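Hypothetical protein AQ_328 (Aquifex aeolicus, PDB 1R4V) is of unknown function but has a mainly helical histone fold in a single chain and may take part in protein heterodimerization. Local coordinates at residues A[93-96]-A[97-100]; A[123-126]-A[127-130]. One frame throughout, in Å; residues are numbered along the deposited sequence.

Contact 1: residues A[93-96]-A[97-100]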
loop_
_atom_site.group_PDB
_atom_site.type_symbol
_atom_site.label_atom_id
_atom_site.label_comp_id
_atom_site.label_asym_id
_atom_site.label_seq_id
_atom_site.Cartn_x
_atom_site.Cartn_y
_atom_site.Cartn_z
ATOM N N HIS A 93 1.224 0.142 -11.254
ATOM C CA HIS A 93 2.083 0.172 -10.077
ATOM C C HIS A 93 2.376 -1.213 -9.501
ATOM O O HIS A 93 3.507 -1.484 -9.106
ATOM C CB HIS A 93 1.493 1.095 -9.015
ATOM C CG HIS A 93 1.671 2.537 -9.347
ATOM N ND1 HIS A 93 0.613 3.392 -9.565
ATOM C CD2 HIS A 93 2.794 3.269 -9.516
ATOM C CE1 HIS A 93 1.082 4.591 -9.850
ATOM N NE2 HIS A 93 2.402 4.544 -9.835
ATOM N N ILE A 94 1.379 -2.093 -9.460
ATOM C CA ILE A 94 1.560 -3.447 -8.970
ATOM C C ILE A 94 2.538 -4.201 -9.875
ATOM O O ILE A 94 3.462 -4.865 -9.392
ATOM C CB ILE A 94 0.204 -4.181 -8.854
ATOM C CG1 ILE A 94 -0.652 -3.545 -7.759
ATOM C CG2 ILE A 94 0.374 -5.673 -8.518
ATOM C CD1 ILE A 94 -2.046 -4.089 -7.690
ATOM N N LYS A 95 2.341 -4.104 -11.183
ATOM C CA LYS A 95 3.272 -4.714 -12.132
ATOM C C LYS A 95 4.698 -4.187 -12.005
ATOM O O LYS A 95 5.650 -4.978 -12.059
ATOM C CB LYS A 95 2.784 -4.520 -13.562
ATOM C CG LYS A 95 1.627 -5.416 -13.942
ATOM C CD LYS A 95 1.169 -5.131 -15.386
ATOM C CE LYS A 95 -0.292 -5.556 -15.636
ATOM N NZ LYS A 95 -0.590 -6.910 -15.085
ATOM N N ASN A 96 4.852 -2.873 -11.856
ATOM C CA ASN A 96 6.175 -2.272 -11.661
ATOM C C ASN A 96 6.803 -2.772 -10.372
ATOM O O ASN A 96 8.011 -3.010 -10.340
ATOM C CB ASN A 96 6.173 -0.741 -11.598
ATOM C CG ASN A 96 5.782 -0.075 -12.903
ATOM O OD1 ASN A 96 5.794 -0.681 -13.976
ATOM N ND2 ASN A 96 5.415 1.200 -12.803
ATOM N N PHE A 97 6.007 -2.926 -9.317
ATOM C CA PHE A 97 6.518 -3.451 -8.056
ATOM C C PHE A 97 7.082 -4.867 -8.193
ATOM O O PHE A 97 8.136 -5.175 -7.616
ATOM C CB PHE A 97 5.490 -3.435 -6.922
ATOM C CG PHE A 97 5.962 -4.158 -5.687
ATOM C CD1 PHE A 97 6.893 -3.577 -4.846
ATOM C CD2 PHE A 97 5.499 -5.434 -5.384
ATOM C CE1 PHE A 97 7.351 -4.252 -3.717
ATOM C CE2 PHE A 97 5.938 -6.106 -4.254
ATOM C CZ PHE A 97 6.876 -5.516 -3.423
ATOM N N GLN A 98 6.388 -5.717 -8.935
ATOM C CA GLN A 98 6.804 -7.105 -9.103
ATOM C C GLN A 98 8.145 -7.226 -9.829
ATOM O O GLN A 98 8.844 -8.217 -9.650
ATOM C CB GLN A 98 5.711 -7.920 -9.808
ATOM C CG GLN A 98 4.463 -8.068 -8.937
ATOM C CD GLN A 98 3.190 -8.485 -9.684
ATOM O OE1 GLN A 98 2.373 -9.218 -9.128
ATOM N NE2 GLN A 98 3.010 -8.017 -10.914
ATOM N N LYS A 99 8.523 -6.233 -10.627
ATOM C CA LYS A 99 9.822 -6.271 -11.275
ATOM C C LYS A 99 10.964 -5.671 -10.438
ATOM O O LYS A 99 12.098 -5.656 -10.908
ATOM C CB LYS A 99 9.759 -5.773 -12.728
ATOM C CG LYS A 99 9.245 -4.401 -13.053
ATOM C CD LYS A 99 8.795 -4.357 -14.518
ATOM C CE LYS A 99 8.560 -2.920 -14.991
ATOM N NZ LYS A 99 7.474 -2.829 -16.020
ATOM N N ILE A 100 10.702 -5.237 -9.209
ATOM C CA ILE A 100 11.747 -4.729 -8.313
ATOM C C ILE A 100 12.443 -5.886 -7.595
ATOM O O ILE A 100 11.789 -6.731 -6.986
ATOM C CB ILE A 100 11.174 -3.710 -7.306
ATOM C CG1 ILE A 100 10.729 -2.456 -8.060
ATOM C CG2 ILE A 100 12.204 -3.325 -6.240
ATOM C CD1 ILE A 100 9.909 -1.531 -7.242
#

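Contact 2: residues A[123-126]-A[127-130]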
loop_
_atom_site.group_PDB
_atom_site.type_symbol
_atom_site.label_atom_id
_atom_site.label_comp_id
_atom_site.label_asym_id
_atom_site.label_seq_id
_atom_site.Cartn_x
_atom_site.Cartn_y
_atom_site.Cartn_z
ATOM N N VAL A 123 -11.767 -14.114 2.627
ATOM C CA VAL A 123 -10.898 -13.667 1.552
ATOM C C VAL A 123 -10.193 -14.931 1.092
ATOM O O VAL A 123 -9.607 -15.652 1.887
ATOM C CB VAL A 123 -9.896 -12.576 1.960
ATOM C CG1 VAL A 123 -9.000 -12.237 0.770
ATOM C CG2 VAL A 123 -10.623 -11.348 2.464
ATOM N N GLY A 124 -10.254 -15.238 -0.197
ATOM C CA GLY A 124 -9.634 -16.465 -0.672
ATOM C C GLY A 124 -8.139 -16.507 -0.433
ATOM O O GLY A 124 -7.459 -15.473 -0.491
ATOM N N GLU A 125 -7.592 -17.694 -0.179
ATOM C CA GLU A 125 -6.161 -17.784 0.079
ATOM C C GLU A 125 -5.292 -17.348 -1.112
ATOM O O GLU A 125 -4.213 -16.770 -0.914
ATOM C CB GLU A 125 -5.777 -19.181 0.588
ATOM C CG GLU A 125 -6.075 -19.379 2.075
ATOM C CD GLU A 125 -5.276 -18.465 3.010
ATOM O OE1 GLU A 125 -4.034 -18.323 2.866
ATOM O OE2 GLU A 125 -5.902 -17.877 3.920
ATOM N N ASP A 126 -5.740 -17.579 -2.343
ATOM C CA ASP A 126 -4.961 -17.131 -3.499
ATOM C C ASP A 126 -4.903 -15.600 -3.553
ATOM O O ASP A 126 -3.884 -15.032 -3.932
ATOM C CB ASP A 126 -5.492 -17.715 -4.797
ATOM C CG ASP A 126 -5.202 -19.207 -4.955
ATOM O OD1 ASP A 126 -4.410 -19.828 -4.196
ATOM O OD2 ASP A 126 -5.745 -19.858 -5.874
ATOM N N LEU A 127 -5.968 -14.912 -3.153
ATOM C CA LEU A 127 -5.915 -13.464 -3.060
ATOM C C LEU A 127 -4.960 -13.057 -1.919
ATOM O O LEU A 127 -4.140 -12.150 -2.070
ATOM C CB LEU A 127 -7.302 -12.876 -2.859
ATOM C CG LEU A 127 -7.364 -11.382 -2.521
ATOM C CD1 LEU A 127 -6.564 -10.500 -3.474
ATOM C CD2 LEU A 127 -8.785 -10.917 -2.519
ATOM N N LYS A 128 -5.079 -13.698 -0.758
ATOM C CA LYS A 128 -4.210 -13.407 0.389
ATOM C C LYS A 128 -2.754 -13.459 -0.019
ATOM O O LYS A 128 -1.954 -12.603 0.373
ATOM C CB LYS A 128 -4.487 -14.353 1.551
ATOM C CG LYS A 128 -5.570 -13.848 2.497
ATOM C CD LYS A 128 -4.957 -12.952 3.593
ATOM C CE LYS A 128 -4.265 -13.762 4.692
ATOM N NZ LYS A 128 -3.087 -13.044 5.317
ATOM N N SER A 129 -2.412 -14.448 -0.835
ATOM C CA SER A 129 -1.068 -14.581 -1.398
ATOM C C SER A 129 -0.631 -13.421 -2.274
ATOM O O SER A 129 0.555 -13.253 -2.479
ATOM C CB SER A 129 -0.965 -15.854 -2.234
ATOM O OG SER A 129 -1.119 -16.965 -1.366
ATOM N N GLU A 130 -1.563 -12.634 -2.808
ATOM C CA GLU A 130 -1.234 -11.446 -3.609
ATOM C C GLU A 130 -1.109 -10.163 -2.811
ATOM O O GLU A 130 -0.834 -9.133 -3.406
ATOM C CB GLU A 130 -2.305 -11.188 -4.685
ATOM C CG GLU A 130 -2.228 -12.117 -5.884
ATOM C CD GLU A 130 -0.876 -12.063 -6.591
ATOM O OE1 GLU A 130 -0.413 -10.946 -6.944
ATOM O OE2 GLU A 130 -0.275 -13.154 -6.789
HETATM O O HOH W 1 -2.416 -17.404 1.111
HETATM O O HOH W 2 -2.241 -19.419 -2.579
#

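Contact 1: residues A[93-96]-A[97-100]
Lys99 reaches back along the last turn of helix 88-98 to lie beside Asn96, the two side chains pointing the same way. Its CG takes the crowded position between its own backbone N and carbonyl carbon (chi1 57°), which sets that atom 3.3 Å from Asn96 O. From there the chain runs on nearly extended as far as CE, which passes Asn96 OD1, and ends in a weak hydrogen bond from Lys99 NZ to Asn96 OD1 at 3.4 Å. Beneath this pair, at the C-terminal end of a helix of the histone-like fold, the helical bonding gives way to tighter turns. Phe97 N still gives the helical bond to His93 O at 2.9 Å, and Gln98 N the next one to Ile94 O at 3.1 Å. Lys99 N, in contrast, is shared between a weak bond to Lys95 O and a 3.3 Å bond to Asn96 O, where the donor stands above the carbonyl plane, 68° out of it. The chain then closes a further turn, with Ile100 N bonded to Phe97 O, and Ile100 CG1 rests 3.6 Å from Asn96 O. Round the helix, Gln98 runs alongside Ile94: its CG lies against Ile94 O, while its amide end passes the CG2 methyl of Ile94 and brings NE2 to 3.5 Å from Lys95 CA. Phe97, the buried residue of this turn, has CG anti to its backbone N (chi1 172°); its side chain leads away from the preceding turn and meets Asn133 and Leu140 of helix 131-149 and Met104 in the following loop. His93 touches Met141 and Gln98 touches Asn133, so the end of helix 88-98 packs against helix 131-149.

Contact 2: residues A[123-126]-A[127-130]
The short helix 125-128 begins directly after strand 122-123, with Gly124 as its N-cap residue, and Val123 and Leu127 meet across that start. Val123 CG1 comes to 3.6 Å from Leu127 CD2, the two side chains crossing obliquely in a purely apolar contact. With chi1 at 171° the CG of Leu127 is turned away from its own N, and CD2 is the methyl that reaches Val123. The first turn is closed by Lys128 N bonding to Gly124 O at 3.0 Å, nearly straight and in the carbonyl plane, and by Ser129 N bonding to Glu125 O at 2.9 Å. Strand 122-123 pairs in parallel with strand 78-79, and a backbone bond between Gly124 and Ile79 ties the helix start to this small sheet. Leu127 also rests on Leu81 and Leu84 and on Ile134 of helix 131-149, and Val123 on Phe64, Pro117 and, from the same helix, Tyr131. On the exposed side two waters link the turn. One donates to Glu125 O and to Glu125 OE1, at 2.6 Å from the latter, and accepts from Ser129 OG; the Glu125 chain, folded at chi2 (-64°), brings its OE1 back to this water. The other donates to Asp126 OD1 at 2.7 Å and to Ser129 OG. Glu130 N bonds to Leu127 O at 2.7 Å, and Glu130 OE1 is held by Asn133 ND2 of helix 131-149.

Both contacts are local turns at the surface, each with one buried residue, Phe97 in contact 1 and Leu127 in contact 2, and both of these pack on helix 131-149. Contact 1 is where a longer helix runs out; contact 2 is the start of a short one leaving a strand. Polar side chains meet directly, though weakly, in contact 1, whereas in contact 2 water joins them and an apolar pair faces inward. Their centres are about 18 Å apart, yet the edges touch: Gln98 OE1 lies 3.9 Å from Glu130 OE1, a packing contact, and Asn133 is neighbour to both residues.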